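Local coordinates for glutamate--tRNA ligase (Methanothermobacter thermautotrophicus, PDB 3AII), which probably catalyses the ATP-dependent activation of glutamate and its transfer to the acceptor end of tRNA, as a non-discriminating class I synthetase, at residues L119-A124 against A367-M372; V166-R171 against N275-V280; E337-L340 against G346-D349. All coordinates share one frame; numbering follows the deposited sequence. Where two conformers were deposited one is given.

Interaction 1 (L119-A124 against A367-M372)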
loop_
_atom_site.group_PDB
_atom_site.type_symbol
_atom_site.label_atom_id
_atom_site.label_comp_id
_atom_site.label_asym_id
_atom_site.label_seq_id
_atom_site.Cartn_x
_atom_site.Cartn_y
_atom_site.Cartn_z
ATOM N N LEU A 119 2.014 -11.805 4.816
ATOM C CA LEU A 119 1.610 -13.160 5.168
ATOM C C LEU A 119 2.590 -14.187 4.608
ATOM O O LEU A 119 3.012 -15.107 5.302
ATOM C CB LEU A 119 0.179 -13.445 4.695
ATOM C CG LEU A 119 -0.878 -12.631 5.436
ATOM C CD1 LEU A 119 -2.253 -12.818 4.809
ATOM C CD2 LEU A 119 -0.884 -13.015 6.908
ATOM N N ASN A 120 2.973 -14.019 3.350
ATOM C CA ASN A 120 3.901 -14.959 2.752
ATOM C C ASN A 120 5.264 -14.906 3.407
ATOM O O ASN A 120 5.912 -15.937 3.619
ATOM C CB ASN A 120 3.995 -14.728 1.247
ATOM C CG ASN A 120 2.837 -15.342 0.514
ATOM O OD1 ASN A 120 2.799 -16.555 0.309
ATOM N ND2 ASN A 120 1.872 -14.521 0.130
ATOM N N HIS A 121 5.694 -13.700 3.752
ATOM C CA HIS A 121 6.947 -13.536 4.472
ATOM C C HIS A 121 6.874 -14.176 5.865
ATOM O O HIS A 121 7.771 -14.912 6.260
ATOM C CB HIS A 121 7.317 -12.064 4.555
ATOM C CG HIS A 121 8.489 -11.786 5.440
ATOM N ND1 HIS A 121 9.736 -12.328 5.220
ATOM C CD2 HIS A 121 8.601 -11.016 6.549
ATOM C CE1 HIS A 121 10.569 -11.904 6.155
ATOM N NE2 HIS A 121 9.904 -11.107 6.975
ATOM N N GLU A 122 5.785 -13.922 6.588
ATOM C CA GLU A 122 5.587 -14.544 7.901
ATOM C C GLU A 122 5.558 -16.077 7.870
ATOM O O GLU A 122 6.086 -16.721 8.772
ATOM C CB GLU A 122 4.320 -14.008 8.585
ATOM C CG GLU A 122 4.366 -12.529 8.964
ATOM C CD GLU A 122 5.301 -12.237 10.134
ATOM O OE1 GLU A 122 5.579 -13.146 10.946
ATOM O OE2 GLU A 122 5.760 -11.082 10.242
ATOM N N TYR A 123 4.943 -16.672 6.849
ATOM C CA TYR A 123 4.957 -18.128 6.747
ATOM C C TYR A 123 6.333 -18.668 6.389
ATOM O O TYR A 123 6.724 -19.732 6.854
ATOM C CB TYR A 123 3.898 -18.646 5.773
ATOM C CG TYR A 123 2.554 -18.817 6.427
ATOM C CD1 TYR A 123 1.513 -17.942 6.161
ATOM C CD2 TYR A 123 2.336 -19.844 7.340
ATOM C CE1 TYR A 123 0.279 -18.092 6.777
ATOM C CE2 TYR A 123 1.111 -19.999 7.958
ATOM C CZ TYR A 123 0.088 -19.125 7.671
ATOM O OH TYR A 123 -1.130 -19.286 8.287
ATOM N N ALA A 124 7.072 -17.938 5.559
ATOM C CA ALA A 124 8.428 -18.361 5.222
ATOM C C ALA A 124 9.307 -18.344 6.476
ATOM O O ALA A 124 10.129 -19.243 6.671
ATOM C CB ALA A 124 9.018 -17.471 4.108
ATOM N N ALA A 367 3.219 -1.158 12.078
ATOM C CA ALA A 367 1.771 -1.057 12.273
ATOM C C ALA A 367 1.048 -1.880 11.208
ATOM O O ALA A 367 0.078 -2.585 11.498
ATOM C CB ALA A 367 1.312 0.401 12.215
ATOM N N ILE A 368 1.532 -1.783 9.974
ATOM C CA ILE A 368 0.968 -2.553 8.870
ATOM C C ILE A 368 1.175 -4.045 9.088
ATOM O O ILE A 368 0.250 -4.849 8.904
ATOM C CB ILE A 368 1.602 -2.138 7.531
ATOM C CG1 ILE A 368 1.340 -0.658 7.264
ATOM C CG2 ILE A 368 1.049 -2.986 6.399
ATOM C CD1 ILE A 368 -0.109 -0.274 7.350
ATOM N N ARG A 369 2.387 -4.417 9.484
ATOM C CA ARG A 369 2.684 -5.822 9.724
ATOM C C ARG A 369 1.786 -6.370 10.823
ATOM O O ARG A 369 1.222 -7.451 10.681
ATOM C CB ARG A 369 4.159 -6.042 10.078
ATOM C CG ARG A 369 4.508 -7.515 10.287
ATOM C CD ARG A 369 5.998 -7.730 10.513
ATOM N NE ARG A 369 6.806 -7.385 9.346
ATOM C CZ ARG A 369 7.114 -8.227 8.360
ATOM N NH1 ARG A 369 7.860 -7.810 7.353
ATOM N NH2 ARG A 369 6.675 -9.484 8.372
ATOM N N LYS A 370 1.635 -5.615 11.906
ATOM C CA LYS A 370 0.825 -6.080 13.030
ATOM C C LYS A 370 -0.634 -6.278 12.631
ATOM O O LYS A 370 -1.260 -7.267 13.018
ATOM C CB LYS A 370 0.935 -5.132 14.232
ATOM C CG LYS A 370 0.050 -5.550 15.396
ATOM C CD LYS A 370 0.446 -4.900 16.709
ATOM C CE LYS A 370 -0.516 -5.326 17.820
ATOM N NZ LYS A 370 -0.066 -4.905 19.176
ATOM N N LEU A 371 -1.160 -5.349 11.841
ATOM C CA LEU A 371 -2.535 -5.432 11.359
ATOM C C LEU A 371 -2.735 -6.717 10.568
ATOM O O LEU A 371 -3.634 -7.511 10.859
ATOM C CB LEU A 371 -2.856 -4.242 10.461
ATOM C CG LEU A 371 -4.246 -4.311 9.816
ATOM C CD1 LEU A 371 -5.331 -4.246 10.881
ATOM C CD2 LEU A 371 -4.430 -3.209 8.792
ATOM N N MET A 372 -1.886 -6.926 9.571
ATOM C CA MET A 372 -2.035 -8.093 8.703
ATOM C C MET A 372 -1.863 -9.413 9.435
ATOM O O MET A 372 -2.532 -10.396 9.111
ATOM C CB MET A 372 -1.075 -8.014 7.514
ATOM C CG MET A 372 -1.293 -6.774 6.659
ATOM S SD MET A 372 -3.025 -6.540 6.229
ATOM C CE MET A 372 -2.908 -5.188 5.062
#
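Leu119 and Met372 mark the nearest backbone approach, with CA atoms 7.2 Å apart, where the helical segments 119-124 and 367-372 pass each other with axes 11.1 Å apart and a signed crossing angle of -78°. At that separation side chains must bridge much of the gap, and only 198 Å² is buried in total. At the point of nearest approach the touch is light: methyl CD2 of Leu119 rests 3.8 Å from the carbonyl O of Met372, whose own side chain packs on Arg115 and Ile118, earlier on helix 111-126.

The polar part of the contact belongs to Arg369, deposited in two conformers; what follows holds for one of them. Its CG stands anti to the backbone N, and a bend at chi3 (-65°) swings the guanidinium to the side of the helix that carries His121 and Glu122. There NH2 forms a salt-bridged hydrogen bond to Glu122 OE2 of 2.6 Å, short and somewhat bent. The carboxylate is met on its anti side, by a nitrogen tilted out of its plane, whereas OE2 lies near the guanidinium plane, so one oxygen and one nitrogen make the bond rather than a paired, coplanar fork.

Helix 111-126 starts in the last residues of the predicted HIGH region of this class I catalytic domain, and helix 365-375 lies across it, Ile368 reaching Ile111 and Ile118. The guanidinium also confronts the imidazole of His121: NH2 comes 3.1 Å from CD2, in the ring plane at its edge, and NH1 is 3.4 Å from the same carbon. The two planes stand 72° apart, which excludes stacking. Each end of the ion pair has a second partner, since Glu122 OE1 bridges to Arg125 and Arg369 NH1 bonds to the carbonyl O of Leu158.

Interaction 2 (V166-R171 against N275-V280)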
loop_
_atom_site.group_PDB
_atom_site.type_symbol
_atom_site.label_atom_id
_atom_site.label_comp_id
_atom_site.label_asym_id
_atom_site.label_seq_id
_atom_site.Cartn_x
_atom_site.Cartn_y
_atom_site.Cartn_z
ATOM N N VAL A 166 12.466 -13.151 -9.700
ATOM C CA VAL A 166 12.241 -13.695 -11.030
ATOM C C VAL A 166 11.347 -12.703 -11.758
ATOM O O VAL A 166 10.419 -12.163 -11.163
ATOM C CB VAL A 166 11.541 -15.062 -10.940
ATOM C CG1 VAL A 166 11.116 -15.557 -12.321
ATOM C CG2 VAL A 166 12.453 -16.087 -10.276
ATOM N N ILE A 167 11.649 -12.420 -13.023
ATOM C CA ILE A 167 10.810 -11.489 -13.789
ATOM C C ILE A 167 10.203 -12.241 -14.977
ATOM O O ILE A 167 10.914 -12.858 -15.764
ATOM C CB ILE A 167 11.613 -10.268 -14.267
ATOM C CG1 ILE A 167 12.163 -9.476 -13.072
ATOM C CG2 ILE A 167 10.733 -9.325 -15.106
ATOM C CD1 ILE A 167 13.169 -8.406 -13.486
ATOM N N GLN A 168 8.882 -12.231 -15.101
ATOM C CA GLN A 168 8.251 -13.096 -16.089
ATOM C C GLN A 168 8.602 -12.762 -17.536
ATOM O O GLN A 168 8.652 -13.662 -18.373
ATOM C CB GLN A 168 6.731 -13.159 -15.890
ATOM C CG GLN A 168 6.338 -13.915 -14.628
ATOM C CD GLN A 168 4.856 -14.239 -14.577
ATOM O OE1 GLN A 168 4.023 -13.399 -14.896
ATOM N NE2 GLN A 168 4.525 -15.467 -14.182
ATOM N N SER A 169 8.870 -11.492 -17.827
ATOM C CA SER A 169 9.191 -11.143 -19.207
ATOM C C SER A 169 10.565 -11.665 -19.621
ATOM O O SER A 169 10.896 -11.667 -20.803
ATOM C CB SER A 169 9.079 -9.631 -19.448
ATOM O OG SER A 169 9.964 -8.920 -18.614
ATOM N N ASP A 170 11.353 -12.145 -18.658
ATOM C CA ASP A 170 12.618 -12.806 -18.977
ATOM C C ASP A 170 12.401 -14.271 -19.327
ATOM O O ASP A 170 13.344 -14.972 -19.719
ATOM C CB ASP A 170 13.561 -12.780 -17.770
ATOM C CG ASP A 170 14.257 -11.449 -17.586
ATOM O OD1 ASP A 170 14.606 -11.141 -16.426
ATOM O OD2 ASP A 170 14.471 -10.728 -18.581
ATOM N N ARG A 171 11.169 -14.743 -19.158
ATOM C CA ARG A 171 10.867 -16.167 -19.256
ATOM C C ARG A 171 10.026 -16.554 -20.467
ATOM O O ARG A 171 9.476 -17.652 -20.514
ATOM C CB ARG A 171 10.169 -16.640 -17.959
ATOM C CG ARG A 171 11.074 -16.496 -16.721
ATOM C CD ARG A 171 10.359 -16.806 -15.397
ATOM N NE ARG A 171 9.830 -18.171 -15.314
ATOM C CZ ARG A 171 10.557 -19.237 -14.972
ATOM N NH1 ARG A 171 11.858 -19.115 -14.714
ATOM N NH2 ARG A 171 9.990 -20.436 -14.914
ATOM N N ASN A 275 -3.124 -17.359 -15.782
ATOM C CA ASN A 275 -3.264 -18.702 -15.237
ATOM C C ASN A 275 -2.262 -19.714 -15.786
ATOM O O ASN A 275 -1.925 -20.678 -15.104
ATOM C CB ASN A 275 -4.705 -19.203 -15.370
ATOM C CG ASN A 275 -5.619 -18.555 -14.352
ATOM O OD1 ASN A 275 -6.621 -17.917 -14.693
ATOM N ND2 ASN A 275 -5.258 -18.689 -13.090
ATOM N N PHE A 276 -1.790 -19.494 -17.013
ATOM C CA PHE A 276 -0.767 -20.347 -17.589
ATOM C C PHE A 276 0.608 -20.025 -17.001
ATOM O O PHE A 276 1.321 -20.918 -16.535
ATOM C CB PHE A 276 -0.717 -20.225 -19.127
ATOM C CG PHE A 276 0.330 -21.129 -19.773
ATOM C CD1 PHE A 276 0.143 -22.501 -19.851
ATOM C CD2 PHE A 276 1.511 -20.589 -20.272
ATOM C CE1 PHE A 276 1.120 -23.321 -20.429
ATOM C CE2 PHE A 276 2.495 -21.385 -20.825
ATOM C CZ PHE A 276 2.290 -22.765 -20.937
ATOM N N SER A 277 1.011 -18.761 -17.064
ATOM C CA SER A 277 2.345 -18.405 -16.587
ATOM C C SER A 277 2.498 -18.657 -15.090
ATOM O O SER A 277 3.562 -19.085 -14.652
ATOM C CB SER A 277 2.688 -16.955 -16.920
ATOM O OG SER A 277 1.765 -16.071 -16.288
ATOM N N VAL A 278 1.429 -18.439 -14.324
ATOM C CA VAL A 278 1.479 -18.665 -12.871
ATOM C C VAL A 278 1.711 -20.156 -12.574
ATOM O O VAL A 278 2.580 -20.524 -11.773
ATOM C CB VAL A 278 0.206 -18.141 -12.166
ATOM C CG1 VAL A 278 0.093 -18.686 -10.747
ATOM C CG2 VAL A 278 0.201 -16.628 -12.152
ATOM N N ALA A 279 0.938 -21.020 -13.221
ATOM C CA ALA A 279 1.082 -22.459 -13.008
ATOM C C ALA A 279 2.458 -22.952 -13.415
ATOM O O ALA A 279 3.098 -23.704 -12.685
ATOM C CB ALA A 279 0.005 -23.225 -13.778
ATOM N N VAL A 280 2.917 -22.547 -14.597
ATOM C CA VAL A 280 4.233 -22.963 -15.059
ATOM C C VAL A 280 5.334 -22.502 -14.081
ATOM O O VAL A 280 6.242 -23.276 -13.721
ATOM C CB VAL A 280 4.517 -22.447 -16.500
ATOM C CG1 VAL A 280 5.985 -22.669 -16.870
ATOM C CG2 VAL A 280 3.615 -23.169 -17.516
#
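Gln168 meets Ser277 through its amide: NE2 lies 3.5 Å from Ser277 OG and 3.6 Å from its CB. Neither approach qualifies as a hydrogen bond, and OE1 is farther from the hydroxyl, at 3.8 Å, so this is polar side chains in van der Waals contact. NE2 is also 4.3 Å from the backbone N of the next residue, Val278, too far for a bond. The amide spans the 8.0 Å between the CA atoms of Gln168 and Ser277 because the Gln168 chain is extended beyond CG (chi2 -168°).

What positions the amide lies one shell out, on the next turn of helix 274-284. Gln168 NE2 donates to Asp281 OD2, while Asp281 OD1 takes a salt bridge from Arg171 NE; Ser277 OG has a weak bond back to Met274 O, and Tyr175 touches both Gln168 and Ser277. The contact thus joins the end of strand 164-167, an outer strand of the parallel sheet of the Rossmann-type catalytic fold of class I synthetases, to helix 274-284.

A leucine in place of Gln168 would probably leave Asp281 OD2 without this N-H donor. At 3.5 Å serine and amide are close neighbours without a bond between them, and the polar linkage runs through the carboxylate of Asp281.

Interaction 3 (E337-L340 against G346-D349)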
loop_
_atom_site.group_PDB
_atom_site.type_symbol
_atom_site.label_atom_id
_atom_site.label_comp_id
_atom_site.label_asym_id
_atom_site.label_seq_id
_atom_site.Cartn_x
_atom_site.Cartn_y
_atom_site.Cartn_z
ATOM N N GLU A 337 -2.751 7.224 -13.879
ATOM C CA GLU A 337 -3.358 8.182 -14.791
ATOM C C GLU A 337 -3.440 9.548 -14.116
ATOM O O GLU A 337 -3.084 10.567 -14.710
ATOM C CB GLU A 337 -4.746 7.705 -15.229
ATOM C CG GLU A 337 -5.345 8.502 -16.385
ATOM C CD GLU A 337 -6.636 7.896 -16.917
ATOM O OE1 GLU A 337 -7.602 7.752 -16.135
ATOM O OE2 GLU A 337 -6.685 7.568 -18.123
ATOM N N GLY A 338 -3.893 9.558 -12.866
ATOM C CA GLY A 338 -4.009 10.787 -12.101
ATOM C C GLY A 338 -2.707 11.564 -11.988
ATOM O O GLY A 338 -2.681 12.778 -12.174
ATOM N N ILE A 339 -1.622 10.866 -11.676
ATOM C CA ILE A 339 -0.317 11.507 -11.553
ATOM C C ILE A 339 0.121 12.110 -12.879
ATOM O O ILE A 339 0.707 13.192 -12.918
ATOM C CB ILE A 339 0.759 10.508 -11.080
ATOM C CG1 ILE A 339 0.388 9.938 -9.710
ATOM C CG2 ILE A 339 2.121 11.173 -11.033
ATOM C CD1 ILE A 339 1.241 8.760 -9.285
ATOM N N LEU A 340 -0.164 11.401 -13.967
ATOM C CA LEU A 340 0.209 11.867 -15.298
ATOM C C LEU A 340 -0.587 13.110 -15.697
ATOM O O LEU A 340 -0.021 14.085 -16.186
ATOM C CB LEU A 340 0.024 10.748 -16.330
ATOM C CG LEU A 340 0.880 9.499 -16.101
ATOM C CD1 LEU A 340 0.589 8.428 -17.143
ATOM C CD2 LEU A 340 2.362 9.855 -16.091
ATOM N N GLY A 346 2.323 12.815 -7.120
ATOM C CA GLY A 346 3.210 11.682 -7.293
ATOM C C GLY A 346 2.654 10.470 -6.576
ATOM O O GLY A 346 1.536 10.497 -6.060
ATOM N N TRP A 347 3.437 9.398 -6.544
ATOM C CA TRP A 347 2.985 8.169 -5.918
ATOM C C TRP A 347 2.857 8.336 -4.406
ATOM O O TRP A 347 2.202 7.528 -3.737
ATOM C CB TRP A 347 3.939 7.032 -6.257
ATOM C CG TRP A 347 3.770 6.519 -7.665
ATOM C CD1 TRP A 347 4.655 6.642 -8.693
ATOM C CD2 TRP A 347 2.635 5.819 -8.185
ATOM N NE1 TRP A 347 4.143 6.042 -9.828
ATOM C CE2 TRP A 347 2.905 5.530 -9.539
ATOM C CE3 TRP A 347 1.421 5.396 -7.634
ATOM C CZ2 TRP A 347 2.002 4.842 -10.352
ATOM C CZ3 TRP A 347 0.524 4.712 -8.442
ATOM C CH2 TRP A 347 0.822 4.443 -9.786
ATOM N N ASP A 348 3.485 9.380 -3.872
ATOM C CA ASP A 348 3.402 9.654 -2.436
ATOM C C ASP A 348 2.433 10.796 -2.088
ATOM O O ASP A 348 2.535 11.428 -1.027
ATOM C CB ASP A 348 4.794 9.894 -1.845
ATOM C CG ASP A 348 5.505 11.064 -2.483
ATOM O OD1 ASP A 348 4.963 11.639 -3.446
ATOM O OD2 ASP A 348 6.610 11.409 -2.019
ATOM N N ASP A 349 1.481 11.055 -2.977
ATOM C CA ASP A 349 0.418 12.023 -2.700
ATOM C C ASP A 349 -0.460 11.438 -1.601
ATOM O O ASP A 349 -0.828 10.272 -1.671
ATOM C CB ASP A 349 -0.398 12.270 -3.977
ATOM C CG ASP A 349 -1.444 13.375 -3.811
ATOM O OD1 ASP A 349 -2.380 13.209 -2.996
ATOM O OD2 ASP A 349 -1.337 14.405 -4.513
#
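The indole of Trp347 receives Ile339 on one face: methyl CD1 stands 3.4 Å above the ring plane. It sits 3.6 Å from the centroid of the five-membered ring and 17° off the normal, which makes the contact a true CH-pi interaction and not a brush against the rim. The nearest ring atom to CD1 is CD2, also at 3.4 Å, on the bond where the two rings fuse. At the indole edge NE1 donates to Glu146 OE2, which helps to set the rotation of the ring.

Ile339 can reach because its CD1 branch is extended (chi2 169°), and the two side chains cross at about a right angle. The same methyl lies 3.5 Å from Gly346 C, while CG2 is 3.9 Å from Gly346 CA, so the isoleucine presses on peptide backbone as well as on the ring. Gly346 opens a type I beta turn closed by Asp349 N to Gly346 O, 3.1 Å, and the turn places Trp347 at its second position, with its indole beside helix 333-341.

That helix is thereby tied to the chain that follows it a few residues later. Trp347 also touches Pro108 of the predicted HIGH region, and the helix follows shortly after unmodelled residues 325-331. These probably belong to the KMSKS-type loop, often mobile in class I synthetases, so the apolar pairing probably lies next to it.

Overall arrangement
All three interactions belong to the catalytic domain, and interactions 2 and 3 both fall in the span of chain between the segments of interaction 1. They are separate patches. The centres of interactions 1 and 2 lie 25 Å apart, with nearest atoms about 12 Å apart. Interactions 1 and 3 have centres 27 Å apart, and interactions 2 and 3 have centres 28 Å apart. The predicted HIGH region links two of them, because segment 119-124 of interaction 1 lies on the helix that leaves it and interaction 3 touches Pro108 within it. An acetic acid, probably from the crystallisation liquor, lies about 4 Å from the His121 side chain and may mark a pocket.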